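Local coordinates for protein glycerophosphoryl diester phosphodiesterase (Parabacteroides distasonis, PDB 3MZ2) that probably hydrolyses glycerophosphodiesters, with a TIM-barrel fold, at residues A[25-30]-A[282-287]; A[65-70]-A[78-83]; A[181-186]-A[206-211]. All coordinates share one frame; numbering follows the deposited sequence. Where two conformers were deposited one is given.

Contact 1: A[25-30]-A[282-287]; sequences QYADDR and SSSKGK
Two type I beta turns, Ala-27 to Arg-30 and Ser-283 to Gly-286, meet at the surface of the barrel, where the loop after helix 17-23 joins the loop before strand 289-291. Asp-29 takes part in three of the four hydrogen bonds across the contact, and aspartate suits the place because its two oxygens can take a hydroxyl and a backbone N-H, both of Ser-284. Its CG sits between the backbone N and the carbonyl carbon (chi1 72°), and from there OD1 accepts from Ser-284 OG at 2.7 Å through the syn lone pair. OD2 takes the backbone N of Ser-284 at 2.8 Å, a fairly straight bond from above the carboxylate plane. Ser-283 has a short hydroxyl with two tasks: OG donates to the backbone O of Asp-29 at 2.7 Å and accepts from Lys-285 N, closing an ST turn. The long chain of Lys-285 reaches back to the start of 25-30, its CG 4.0 Å from Arg-30 CA and its CE passing the small Ala-27. NZ, weakly hydrogen-bonded to Phe-23 O, donates in the carbonyl plane to a lone pair of Gln-25 O, 2.6 Å away.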
ATOM      1  N   GLN A  25     -26.978  -0.967   7.656  1.00 13.88           N
ATOM      2  CA  GLN A  25     -27.704  -2.243   7.561  0.50 14.45           C
ATOM      3  C   GLN A  25     -28.536  -2.218   6.287  1.00 14.59           C
ATOM      4  O   GLN A  25     -29.467  -1.372   6.126  1.00 14.70           O
ATOM      5  CB  GLN A  25     -28.607  -2.508   8.781  0.50 15.24           C
ATOM      6  CG  GLN A  25     -29.384  -3.845   8.741  0.50 18.25           C
ATOM      7  CD  GLN A  25     -28.479  -5.093   8.861  0.50 21.06           C
ATOM      8  OE1 GLN A  25     -27.261  -4.984   9.026  0.50 23.04           O
ATOM      9  NE2 GLN A  25     -29.089  -6.283   8.794  0.50 22.33           N
ATOM     10  N   TYR A  26     -28.230  -3.132   5.392  1.00 14.21           N
ATOM     11  CA  TYR A  26     -28.996  -3.266   4.161  1.00 14.83           C
ATOM     12  C   TYR A  26     -30.477  -3.408   4.462  1.00 15.76           C
ATOM     13  O   TYR A  26     -30.904  -4.128   5.368  1.00 15.51           O
ATOM     14  CB  TYR A  26     -28.489  -4.425   3.275  1.00 14.02           C
ATOM     15  CG  TYR A  26     -29.324  -4.608   2.029  1.00 14.35           C
ATOM     16  CD1 TYR A  26     -29.121  -3.795   0.915  1.00 16.62           C
ATOM     17  CD2 TYR A  26     -30.345  -5.536   1.994  1.00 15.30           C
ATOM     18  CE1 TYR A  26     -29.911  -3.926  -0.215  1.00 13.75           C
ATOM     19  CE2 TYR A  26     -31.109  -5.692   0.857  1.00 17.38           C
ATOM     20  CZ  TYR A  26     -30.885  -4.890  -0.241  1.00 18.41           C
ATOM     21  OH  TYR A  26     -31.659  -5.019  -1.381  1.00 21.21           O
ATOM     22  N   ALA A  27     -31.269  -2.672   3.685  1.00 16.66           N
ATOM     23  CA  ALA A  27     -32.706  -2.783   3.694  1.00 16.91           C
ATOM     24  C   ALA A  27     -33.190  -2.697   2.253  1.00 17.92           C
ATOM     25  O   ALA A  27     -32.575  -2.003   1.434  1.00 16.62           O
ATOM     26  CB  ALA A  27     -33.308  -1.664   4.531  1.00 17.57           C
ATOM     27  N   ASP A  28     -34.320  -3.340   1.954  1.00 19.76           N
ATOM     28  CA  ASP A  28     -34.782  -3.309   0.562  0.50 20.02           C
ATOM     29  C   ASP A  28     -35.191  -1.873   0.136  1.00 20.35           C
ATOM     30  O   ASP A  28     -34.927  -1.511  -1.038  1.00 21.79           O
ATOM     31  CB  ASP A  28     -35.874  -4.358   0.256  0.50 20.90           C
ATOM     32  CG  ASP A  28     -35.316  -5.763  -0.024  0.50 20.34           C
ATOM     33  OD1 ASP A  28     -34.248  -5.943  -0.652  0.50 20.95           O
ATOM     34  OD2 ASP A  28     -35.996  -6.724   0.366  0.50 25.41           O
ATOM     35  N   ASP A  29     -35.669  -1.030   1.058  1.00 17.99           N
ATOM     36  CA  ASP A  29     -36.016   0.359   0.721  1.00 16.96           C
ATOM     37  C   ASP A  29     -34.896   1.378   0.927  1.00 16.38           C
ATOM     38  O   ASP A  29     -35.132   2.583   1.059  1.00 16.27           O
ATOM     39  CB  ASP A  29     -37.257   0.809   1.494  1.00 17.79           C
ATOM     40  CG  ASP A  29     -37.006   1.030   2.970  1.00 17.46           C
ATOM     41  OD1 ASP A  29     -35.932   0.656   3.488  1.00 17.56           O
ATOM     42  OD2 ASP A  29     -37.926   1.587   3.629  1.00 16.76           O
ATOM     43  N   ARG A  30     -33.661   0.898   0.964  1.00 15.99           N
ATOM     44  CA  ARG A  30     -32.528   1.781   1.176  0.50 15.10           C
ATOM     45  C   ARG A  30     -32.450   2.913   0.146  1.00 14.72           C
ATOM     46  O   ARG A  30     -32.931   2.782  -0.983  1.00 15.76           O
ATOM     47  CB  ARG A  30     -31.211   0.998   1.206  0.50 15.08           C
ATOM     48  CG  ARG A  30     -30.573   0.626  -0.123  0.50 14.46           C
ATOM     49  CD  ARG A  30     -31.509  -0.209  -1.075  0.50 14.47           C
ATOM     50  NE  ARG A  30     -30.757  -1.028  -2.036  0.50 16.98           N
ATOM     51  CZ  ARG A  30     -31.290  -1.889  -2.931  0.50 16.12           C
ATOM     52  NH1 ARG A  30     -32.612  -2.061  -3.060  0.50 14.60           N
ATOM     53  NH2 ARG A  30     -30.479  -2.592  -3.722  0.50 15.21           N
ATOM     54  N   SER A 282     -40.086   7.717   0.104  1.00 22.79           N
ATOM     55  CA  SER A 282     -40.247   7.024   1.408  1.00 20.95           C
ATOM     56  C   SER A 282     -39.204   5.923   1.658  1.00 19.83           C
ATOM     57  O   SER A 282     -38.964   5.068   0.792  1.00 19.89           O
ATOM     58  CB  SER A 282     -41.644   6.402   1.537  1.00 21.39           C
ATOM     59  OG  SER A 282     -42.670   7.362   1.334  1.00 20.21           O
ATOM     60  N   SER A 283     -38.581   5.942   2.823  1.00 16.86           N
ATOM     61  CA  SER A 283     -37.535   4.964   3.148  1.00 17.23           C
ATOM     62  C   SER A 283     -37.268   4.906   4.645  1.00 16.82           C
ATOM     63  O   SER A 283     -37.221   5.932   5.316  1.00 17.15           O
ATOM     64  CB  SER A 283     -36.246   5.297   2.408  1.00 16.50           C
ATOM     65  OG  SER A 283     -35.129   4.569   2.897  1.00 15.29           O
ATOM     66  N   SER A 284     -37.049   3.700   5.156  1.00 18.09           N
ATOM     67  CA  SER A 284     -36.582   3.491   6.528  1.00 17.94           C
ATOM     68  C   SER A 284     -35.288   4.232   6.823  1.00 17.77           C
ATOM     69  O   SER A 284     -34.939   4.447   7.990  1.00 18.16           O
ATOM     70  CB  SER A 284     -36.373   2.006   6.802  1.00 18.26           C
ATOM     71  OG  SER A 284     -35.369   1.452   5.975  1.00 19.35           O
ATOM     72  N   LYS A 285     -34.567   4.642   5.778  1.00 16.66           N
ATOM     73  CA  LYS A 285     -33.297   5.342   5.956  1.00 16.57           C
ATOM     74  C   LYS A 285     -33.416   6.862   5.886  1.00 16.27           C
ATOM     75  O   LYS A 285     -32.438   7.582   6.119  1.00 17.16           O
ATOM     76  CB  LYS A 285     -32.279   4.897   4.909  1.00 15.51           C
ATOM     77  CG  LYS A 285     -32.075   3.424   4.804  1.00 15.41           C
ATOM     78  CD  LYS A 285     -31.394   2.878   6.017  1.00 16.20           C
ATOM     79  CE  LYS A 285     -30.892   1.472   5.749  1.00 17.92           C
ATOM     80  NZ  LYS A 285     -30.344   0.885   7.025  1.00 21.09           N
ATOM     81  N   GLY A 286     -34.616   7.356   5.625  1.00 16.89           N
ATOM     82  CA  GLY A 286     -34.844   8.815   5.505  1.00 17.21           C
ATOM     83  C   GLY A 286     -34.432   9.588   6.746  1.00 17.32           C
ATOM     84  O   GLY A 286     -33.979  10.736   6.659  1.00 16.56           O
ATOM     85  N   LYS A 287     -34.572   8.954   7.901  1.00 16.47           N
ATOM     86  CA  LYS A 287     -34.272   9.607   9.177  1.00 18.29           C
ATOM     87  C   LYS A 287     -32.807  10.017   9.361  1.00 18.02           C
ATOM     88  O   LYS A 287     -32.489  10.840  10.208  1.00 19.23           O
ATOM     89  CB  LYS A 287     -34.661   8.671  10.313  1.00 18.10           C
ATOM     90  CG  LYS A 287     -33.908   7.353  10.332  1.00 18.74           C
ATOM     91  CD  LYS A 287     -34.359   6.565  11.532  1.00 23.14           C
ATOM     92  CE  LYS A 287     -33.627   5.262  11.686  1.00 25.58           C
ATOM     93  NZ  LYS A 287     -34.149   4.490  12.862  1.00 27.79           N
TER

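Contact 2: A[65-70]-A[78-83]. With SO4 (sulfate ion), chain C.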
ATOM      1  N   GLU A  65     -14.079   9.467   1.409  1.00 11.89           N
ATOM      2  CA  GLU A  65     -12.947   8.562   1.507  1.00 12.45           C
ATOM      3  C   GLU A  65     -11.710   9.441   1.331  1.00 11.99           C
ATOM      4  O   GLU A  65     -11.635  10.217   0.389  1.00 13.01           O
ATOM      5  CB  GLU A  65     -13.058   7.544   0.382  1.00 13.18           C
ATOM      6  CG  GLU A  65     -11.954   6.521   0.444  1.00 16.47           C
ATOM      7  CD  GLU A  65     -10.755   6.819  -0.412  1.00 22.39           C
ATOM      8  OE1 GLU A  65     -10.732   7.802  -1.175  1.00 25.21           O
ATOM      9  OE2 GLU A  65      -9.806   6.008  -0.307  1.00 27.73           O
ATOM     10  N   ILE A  66     -10.769   9.391   2.272  1.00 11.24           N
ATOM     11  CA  ILE A  66      -9.657  10.319   2.302  1.00 11.45           C
ATOM     12  C   ILE A  66      -8.339   9.574   2.516  1.00 11.20           C
ATOM     13  O   ILE A  66      -8.317   8.384   2.911  1.00 11.71           O
ATOM     14  CB  ILE A  66      -9.913  11.425   3.382  1.00 11.13           C
ATOM     15  CG1 ILE A  66     -10.051  10.820   4.777  1.00 10.89           C
ATOM     16  CG2 ILE A  66     -11.192  12.207   3.010  1.00  9.46           C
ATOM     17  CD1 ILE A  66     -10.270  11.818   5.947  1.00 12.37           C
ATOM     18  N   ASP A  67      -7.239  10.294   2.282  1.00 11.80           N
ATOM     19  CA  ASP A  67      -5.890   9.736   2.230  1.00 11.90           C
ATOM     20  C   ASP A  67      -4.955  10.321   3.310  1.00 12.82           C
ATOM     21  O   ASP A  67      -4.228  11.284   3.048  1.00 13.24           O
ATOM     22  CB  ASP A  67      -5.270  10.002   0.831  1.00 12.89           C
ATOM     23  CG  ASP A  67      -6.093   9.394  -0.290  1.00 14.67           C
ATOM     24  OD1 ASP A  67      -6.181   8.146  -0.298  1.00 19.24           O
ATOM     25  OD2 ASP A  67      -6.621  10.141  -1.131  1.00 16.44           O
ATOM     26  N   PRO A  68      -4.957   9.737   4.525  1.00 13.81           N
ATOM     27  CA  PRO A  68      -4.067  10.194   5.593  1.00 12.55           C
ATOM     28  C   PRO A  68      -2.629   9.752   5.352  1.00 12.48           C
ATOM     29  O   PRO A  68      -2.374   8.613   4.958  1.00 12.92           O
ATOM     30  CB  PRO A  68      -4.628   9.545   6.871  1.00 13.57           C
ATOM     31  CG  PRO A  68      -5.766   8.715   6.474  1.00 15.42           C
ATOM     32  CD  PRO A  68      -5.821   8.636   4.969  1.00 13.55           C
ATOM     33  N   ARG A  69      -1.702  10.683   5.525  1.00 11.30           N
ATOM     34  CA  ARG A  69      -0.291  10.380   5.429  1.00 12.57           C
ATOM     35  C   ARG A  69       0.518  11.373   6.274  1.00 13.11           C
ATOM     36  O   ARG A  69       0.020  12.385   6.753  1.00 14.28           O
ATOM     37  CB  ARG A  69       0.218  10.383   3.974  1.00 13.90           C
ATOM     38  CG  ARG A  69       0.171  11.705   3.298  1.00 15.38           C
ATOM     39  CD  ARG A  69       1.001  11.761   2.001  1.00 15.30           C
ATOM     40  NE  ARG A  69       0.672  10.722   0.995  1.00 16.33           N
ATOM     41  CZ  ARG A  69       1.449   9.688   0.707  1.00 17.71           C
ATOM     42  NH1 ARG A  69       2.568   9.467   1.379  1.00 18.37           N
ATOM     43  NH2 ARG A  69       1.054   8.834  -0.225  1.00 19.32           N
ATOM     44  N   LEU A  70       1.777  11.054   6.429  1.00 14.39           N
ATOM     45  CA  LEU A  70       2.627  11.697   7.423  1.00 15.01           C
ATOM     46  C   LEU A  70       3.565  12.777   6.881  1.00 15.56           C
ATOM     47  O   LEU A  70       4.184  12.633   5.829  1.00 15.63           O
ATOM     48  CB  LEU A  70       3.476  10.622   8.117  1.00 15.55           C
ATOM     49  CG  LEU A  70       2.788   9.599   8.984  1.00 15.72           C
ATOM     50  CD1 LEU A  70       3.780   8.496   9.447  1.00 17.98           C
ATOM     51  CD2 LEU A  70       2.107  10.307  10.167  1.00 16.87           C
ATOM     52  N   LEU A  78      -4.001  15.086   4.852  1.00 12.40           N
ATOM     53  CA  LEU A  78      -4.737  14.399   3.798  1.00 12.68           C
ATOM     54  C   LEU A  78      -4.078  14.770   2.482  1.00 12.55           C
ATOM     55  O   LEU A  78      -4.088  15.942   2.127  1.00 13.16           O
ATOM     56  CB  LEU A  78      -6.185  14.871   3.759  1.00 12.50           C
ATOM     57  CG  LEU A  78      -6.930  14.730   5.081  1.00 13.30           C
ATOM     58  CD1 LEU A  78      -8.401  15.076   4.938  1.00 11.92           C
ATOM     59  CD2 LEU A  78      -6.768  13.374   5.693  1.00 11.00           C
ATOM     60  N   PHE A  79      -3.550  13.780   1.778  1.00 13.63           N
ATOM     61  CA  PHE A  79      -2.866  13.990   0.524  1.00 14.09           C
ATOM     62  C   PHE A  79      -2.605  12.608  -0.100  1.00 14.30           C
ATOM     63  O   PHE A  79      -1.969  11.759   0.536  1.00 13.97           O
ATOM     64  CB  PHE A  79      -1.519  14.722   0.750  1.00 13.99           C
ATOM     65  CG  PHE A  79      -0.974  15.334  -0.494  1.00 15.95           C
ATOM     66  CD1 PHE A  79      -1.396  16.599  -0.893  1.00 15.98           C
ATOM     67  CD2 PHE A  79      -0.079  14.641  -1.292  1.00 14.43           C
ATOM     68  CE1 PHE A  79      -0.935  17.153  -2.048  1.00 18.64           C
ATOM     69  CE2 PHE A  79       0.369  15.203  -2.462  1.00 17.02           C
ATOM     70  CZ  PHE A  79      -0.048  16.462  -2.822  1.00 17.22           C
ATOM     71  N   HIS A  80      -3.055  12.390  -1.329  1.00 14.39           N
ATOM     72  CA  HIS A  80      -2.996  11.039  -1.897  1.00 14.76           C
ATOM     73  C   HIS A  80      -1.600  10.563  -2.327  1.00 15.59           C
ATOM     74  O   HIS A  80      -1.161   9.497  -1.933  1.00 16.43           O
ATOM     75  CB  HIS A  80      -3.964  10.895  -3.072  1.00 14.90           C
ATOM     76  CG  HIS A  80      -3.909   9.539  -3.710  1.00 15.10           C
ATOM     77  ND1 HIS A  80      -3.010   9.241  -4.718  1.00 19.14           N
ATOM     78  CD2 HIS A  80      -4.536   8.379  -3.410  1.00 14.91           C
ATOM     79  CE1 HIS A  80      -3.147   7.966  -5.052  1.00 18.88           C
ATOM     80  NE2 HIS A  80      -4.080   7.428  -4.292  1.00 16.38           N
ATOM     81  N   ASP A  81      -0.953  11.353  -3.165  1.00 17.82           N
ATOM     82  CA  ASP A  81       0.263  10.916  -3.887  1.00 20.05           C
ATOM     83  C   ASP A  81       1.518  10.935  -3.036  1.00 20.79           C
ATOM     84  O   ASP A  81       1.609  11.660  -2.033  1.00 20.35           O
ATOM     85  CB  ASP A  81       0.541  11.792  -5.105  1.00 20.68           C
ATOM     86  CG  ASP A  81      -0.514  11.700  -6.177  1.00 20.67           C
ATOM     87  OD1 ASP A  81      -1.379  10.784  -6.159  1.00 21.99           O
ATOM     88  OD2 ASP A  81      -0.498  12.582  -7.060  1.00 20.32           O
ATOM     89  N   ASP A  82       2.500  10.174  -3.532  1.00 22.76           N
ATOM     90  CA  ASP A  82       3.834  10.101  -2.966  1.00 25.57           C
ATOM     91  C   ASP A  82       4.640  11.350  -3.319  1.00 26.62           C
ATOM     92  O   ASP A  82       5.690  11.570  -2.775  1.00 29.51           O
ATOM     93  CB  ASP A  82       4.593   8.833  -3.485  1.00 26.27           C
ATOM     94  CG  ASP A  82       3.944   7.536  -3.028  1.00 27.38           C
ATOM     95  OD1 ASP A  82       3.281   7.515  -1.945  1.00 27.21           O
ATOM     96  OD2 ASP A  82       4.058   6.540  -3.761  1.00 27.22           O
ATOM     97  N   THR A  83       4.192  12.125  -4.286  1.00 27.55           N
ATOM     98  CA  THR A  83       4.887  13.379  -4.619  1.00 27.74           C
ATOM     99  C   THR A  83       3.854  14.505  -4.630  1.00 25.72           C
ATOM    100  O   THR A  83       2.664  14.269  -4.871  1.00 24.42           O
ATOM    101  CB  THR A  83       5.621  13.271  -5.974  1.00 28.10           C
ATOM    102  OG1 THR A  83       4.675  13.123  -7.048  1.00 31.08           O
ATOM    103  CG2 THR A  83       6.535  12.089  -5.970  1.00 30.21           C
TER
HETATM  104  S   SO4 C   2      -7.155   5.361  -4.926  1.00 35.88           S
HETATM  105  O1  SO4 C   2      -7.282   6.616  -4.183  1.00 34.99           O
HETATM  106  O2  SO4 C   2      -8.330   4.541  -4.622  1.00 34.93           O
HETATM  107  O3  SO4 C   2      -7.092   5.575  -6.383  1.00 34.43           O
HETATM  108  O4  SO4 C   2      -5.851   4.758  -4.554  1.00 37.04           O
HETATM  109  O   HOH W   1       4.141   7.141   1.030  1.00 35.38           O
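The guanidinium of Arg-69 has Asp-81 O over one face, 3.0 Å above the plane and offset toward the rim, while Phe-79 O and His-80 O lie at its edge. NE donates to Phe-79 O at 2.9 Å and NH2 to His-80 O at 2.9 Å, both acceptors close to the guanidinium plane, so the two bonds fix its rotation. NH2 also forms a salt bridge with Asp-82 OD1 at 3.1 Å; the carboxylate stands nearly perpendicular to the guanidinium, and a water links NH1 to the same oxygen. OD2 of Asp-82 accepts from the backbone N of Asp-82 of the second subunit, which puts this end of the contact at the dimer interface. Arginine suits the place because its several N-H groups can gather successive carbonyls; the bend at chi3 (55°) directs NE toward them. The imidazole of His-80 has Asp-67 OD2 and the Asp-81 carboxylate at its edge, ND1 donating to Asp-81 OD1 at 2.7 Å. NE2 donates to sulfate O4 at 3.2 Å. Arg-38 and His-37 bind the same sulfate, which lies by the C-terminal end of strand 33-36, where TIM barrels place their active sites; probably from the crystallisation liquor, it could mimic a substrate phosphate. The carboxylate plane of Asp-67, held by Asn-48 and Lys-140, is turned 78° from the imidazole. Pro-68 and Leu-78 form an antiparallel non-hydrogen-bonded pair, and Phe-79 N donates to Asp-67 O. Ile-66 CD1 meets Leu-78 CD2 at 3.8 Å, and both side chains touch Leu-122 of helix 122-129.

Contact 3: A[181-186]-A[206-211]; sequences MFEAFV and MAYVGP
Tyr-208 meets Glu-183 first: its CB lies 3.8 Å from Glu-183 OE2 and equally near the backbone O of Ala-184. CG stands anti to the backbone N (chi1 170°), and beyond it CD2 sits over the centre of the Phe-185 ring, 3.5 Å above the plane. CE2 continues across that face to Phe-185 CE2, 3.7 Å away. The side chain also touches Met-232 and Ser-234 of strand 231-234. The result is an edge-to-face pair, the edge of tyrosine toward the face of phenylalanine, with planes 64° apart and centroids 4.7 Å apart. Two aromatic residues suit paired positions whose side chains leave the sheet on the same side, since one can offer C-H groups to the other's pi face; His-165 adds a further edge-to-face contact to Phe-185. On that side too, Glu-183 and Met-206, a selenomethionine, run side by side in the same direction. The methyl CE of Met-206 comes within 3.8 Å of Glu-183 OE1, its selenoether chain, bent at chi2 and chi3, lying along the acid's extended stem. The other side of the sheet carries smaller groups: Ala-184, and Ala-207, whose CB touches Val-186 CG2 at 3.6 Å. Ala-184 and Val-186 meet helix 189-197, the first through Tyr-195, the second through Ala-191, Val-192 and Tyr-195. Four backbone hydrogen bonds alternate between the strands, from Met-206 N to Phe-182 O at one end to Val-186 N to Tyr-208 O at the other. Neighbouring parallel strands joined through a covering helix form the beta-alpha-beta unit from which the TIM barrel is built.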
HETATM    1  N   MSE A 181     -16.178   0.688  12.689  1.00 11.00           N
HETATM    2  CA  MSE A 181     -16.936   0.342  11.485  1.00 11.56           C
HETATM    3  C   MSE A 181     -15.973   0.308  10.314  1.00 11.13           C
HETATM    4  O   MSE A 181     -15.112   1.181  10.225  1.00 12.24           O
HETATM    5  CB  MSE A 181     -18.031   1.358  11.280  1.00 12.57           C
HETATM    6  CG  MSE A 181     -18.925   1.253  10.080  1.00 14.15           C
HETATM    7 SE   MSE A 181     -20.398   0.026  10.452  0.75 13.25          SE
HETATM    8  CE  MSE A 181     -20.548  -0.697   8.667  1.00 15.16           C
ATOM      9  N   PHE A 182     -16.161  -0.646   9.399  1.00 10.33           N
ATOM     10  CA  PHE A 182     -15.237  -0.859   8.310  1.00 11.28           C
ATOM     11  C   PHE A 182     -15.830  -0.630   6.927  1.00 11.40           C
ATOM     12  O   PHE A 182     -17.006  -0.988   6.684  1.00 13.05           O
ATOM     13  CB  PHE A 182     -14.716  -2.299   8.376  1.00 11.83           C
ATOM     14  CG  PHE A 182     -13.978  -2.580   9.636  1.00 10.68           C
ATOM     15  CD1 PHE A 182     -12.763  -1.968   9.879  1.00 11.40           C
ATOM     16  CD2 PHE A 182     -14.519  -3.414  10.590  1.00 12.96           C
ATOM     17  CE1 PHE A 182     -12.090  -2.191  11.065  1.00 13.37           C
ATOM     18  CE2 PHE A 182     -13.867  -3.644  11.809  1.00 13.15           C
ATOM     19  CZ  PHE A 182     -12.638  -3.077  12.033  1.00 13.45           C
ATOM     20  N   GLU A 183     -14.976  -0.121   6.029  1.00 10.79           N
ATOM     21  CA  GLU A 183     -15.176  -0.339   4.589  1.00 10.19           C
ATOM     22  C   GLU A 183     -14.249  -1.524   4.234  1.00 11.49           C
ATOM     23  O   GLU A 183     -13.054  -1.412   4.332  1.00 12.12           O
ATOM     24  CB  GLU A 183     -14.813   0.894   3.757  1.00 11.32           C
ATOM     25  CG  GLU A 183     -14.932   0.574   2.275  1.00 12.08           C
ATOM     26  CD  GLU A 183     -14.481   1.669   1.370  1.00 14.80           C
ATOM     27  OE1 GLU A 183     -15.050   2.788   1.471  1.00 14.41           O
ATOM     28  OE2 GLU A 183     -13.623   1.352   0.518  1.00 15.85           O
ATOM     29  N   ALA A 184     -14.827  -2.660   3.923  1.00 11.04           N
ATOM     30  CA  ALA A 184     -14.063  -3.878   3.641  1.00 11.49           C
ATOM     31  C   ALA A 184     -14.055  -4.197   2.156  1.00 12.11           C
ATOM     32  O   ALA A 184     -15.074  -4.148   1.520  1.00 11.91           O
ATOM     33  CB  ALA A 184     -14.668  -5.058   4.434  1.00 11.77           C
ATOM     34  N   PHE A 185     -12.886  -4.514   1.588  1.00 10.85           N
ATOM     35  CA  PHE A 185     -12.813  -5.034   0.237  1.00 11.91           C
ATOM     36  C   PHE A 185     -13.414  -6.426   0.205  1.00 11.74           C
ATOM     37  O   PHE A 185     -12.933  -7.351   0.893  1.00 12.47           O
ATOM     38  CB  PHE A 185     -11.360  -5.072  -0.244  1.00 10.80           C
ATOM     39  CG  PHE A 185     -10.817  -3.735  -0.715  1.00 14.33           C
ATOM     40  CD1 PHE A 185     -11.038  -2.595   0.033  1.00 13.69           C
ATOM     41  CD2 PHE A 185     -10.035  -3.640  -1.852  1.00 17.14           C
ATOM     42  CE1 PHE A 185     -10.597  -1.354  -0.408  1.00 21.07           C
ATOM     43  CE2 PHE A 185      -9.540  -2.385  -2.283  1.00 18.29           C
ATOM     44  CZ  PHE A 185      -9.825  -1.251  -1.538  1.00 19.39           C
ATOM     45  N   VAL A 186     -14.456  -6.604  -0.594  1.00 12.50           N
ATOM     46  CA  VAL A 186     -15.124  -7.905  -0.671  1.00 12.80           C
ATOM     47  C   VAL A 186     -15.471  -8.156  -2.113  1.00 14.50           C
ATOM     48  O   VAL A 186     -16.590  -7.930  -2.526  1.00 14.78           O
ATOM     49  CB  VAL A 186     -16.433  -8.026   0.213  1.00 13.25           C
ATOM     50  CG1 VAL A 186     -16.757  -9.509   0.384  1.00 15.32           C
ATOM     51  CG2 VAL A 186     -16.299  -7.371   1.535  1.00 12.81           C
HETATM   52  N   MSE A 206     -19.348  -2.366   5.687  1.00  9.23           N
HETATM   53  CA  MSE A 206     -19.874  -1.930   4.385  1.00 11.06           C
HETATM   54  C   MSE A 206     -18.856  -2.442   3.378  1.00 10.89           C
HETATM   55  O   MSE A 206     -17.660  -2.377   3.655  1.00  9.49           O
HETATM   56  CB  MSE A 206     -20.022  -0.400   4.340  1.00 10.67           C
HETATM   57  CG  MSE A 206     -20.569   0.154   3.015  1.00 12.45           C
HETATM   58 SE   MSE A 206     -19.067   0.542   1.761  0.75 10.89          SE
HETATM   59  CE  MSE A 206     -18.577   2.227   2.645  1.00 16.06           C
ATOM     60  N   ALA A 207     -19.321  -2.952   2.231  1.00 10.98           N
ATOM     61  CA  ALA A 207     -18.414  -3.636   1.320  1.00 11.73           C
ATOM     62  C   ALA A 207     -18.122  -2.904   0.035  1.00 11.97           C
ATOM     63  O   ALA A 207     -19.058  -2.521  -0.656  1.00 11.85           O
ATOM     64  CB  ALA A 207     -18.951  -5.044   1.003  1.00 12.05           C
ATOM     65  N   TYR A 208     -16.836  -2.789  -0.270  1.00 11.44           N
ATOM     66  CA  TYR A 208     -16.352  -2.334  -1.540  1.00 10.96           C
ATOM     67  C   TYR A 208     -16.228  -3.574  -2.420  1.00 11.53           C
ATOM     68  O   TYR A 208     -15.510  -4.527  -2.048  1.00 10.51           O
ATOM     69  CB  TYR A 208     -15.003  -1.621  -1.382  1.00 11.85           C
ATOM     70  CG  TYR A 208     -14.344  -1.332  -2.712  1.00 12.39           C
ATOM     71  CD1 TYR A 208     -15.002  -0.573  -3.673  1.00 14.98           C
ATOM     72  CD2 TYR A 208     -13.123  -1.868  -3.039  1.00 16.45           C
ATOM     73  CE1 TYR A 208     -14.456  -0.337  -4.911  1.00 17.21           C
ATOM     74  CE2 TYR A 208     -12.533  -1.606  -4.291  1.00 15.92           C
ATOM     75  CZ  TYR A 208     -13.232  -0.828  -5.211  1.00 17.04           C
ATOM     76  OH  TYR A 208     -12.721  -0.557  -6.477  1.00 20.62           O
ATOM     77  N   VAL A 209     -17.016  -3.629  -3.503  1.00 10.49           N
ATOM     78  CA  VAL A 209     -17.031  -4.803  -4.367  1.00 12.14           C
ATOM     79  C   VAL A 209     -16.308  -4.595  -5.703  1.00 13.05           C
ATOM     80  O   VAL A 209     -16.366  -5.457  -6.554  1.00 15.52           O
ATOM     81  CB  VAL A 209     -18.461  -5.338  -4.617  1.00 12.33           C
ATOM     82  CG1 VAL A 209     -19.176  -5.772  -3.247  1.00 12.49           C
ATOM     83  CG2 VAL A 209     -19.359  -4.296  -5.374  1.00 12.08           C
ATOM     84  N   GLY A 210     -15.669  -3.429  -5.904  1.00 13.04           N
ATOM     85  CA  GLY A 210     -14.814  -3.261  -7.080  1.00 13.52           C
ATOM     86  C   GLY A 210     -15.242  -2.106  -7.961  1.00 13.31           C
ATOM     87  O   GLY A 210     -16.125  -1.309  -7.579  1.00 12.70           O
ATOM     88  N   PRO A 211     -14.625  -2.007  -9.130  1.00 14.44           N
ATOM     89  CA  PRO A 211     -14.825  -0.880 -10.022  1.00 14.89           C
ATOM     90  C   PRO A 211     -15.840  -1.138 -11.106  1.00 15.47           C
ATOM     91  O   PRO A 211     -16.121  -0.229 -11.882  1.00 15.58           O
ATOM     92  CB  PRO A 211     -13.426  -0.659 -10.604  1.00 16.14           C
ATOM     93  CG  PRO A 211     -12.885  -2.027 -10.702  1.00 17.28           C
ATOM     94  CD  PRO A 211     -13.370  -2.727  -9.455  1.00 14.96           C
TER

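How the contacts relate
Contacts 2 and 3 belong to the same curled sheet: 65-70 lies on strand 63-70, and contact 3 pairs strands 182-185 and 205-210. Strands 135-137 and 160-164 stand between them in the sheet; the centres of contacts 2 and 3 are about 19 Å apart, their nearest atoms about 5 Å. Along the chain contact 2 closes before contact 3 opens, and both fall between the two segments of contact 1. Contact 1 lies on the surface, about 33 Å from contact 2 between centres and across the chain's centre from it; from contact 3 its centre is about 19 Å away and its nearest atoms about 7 Å, without touching. Contact 1 thus joins two loops near the ends of the chain, far from the sulfate site.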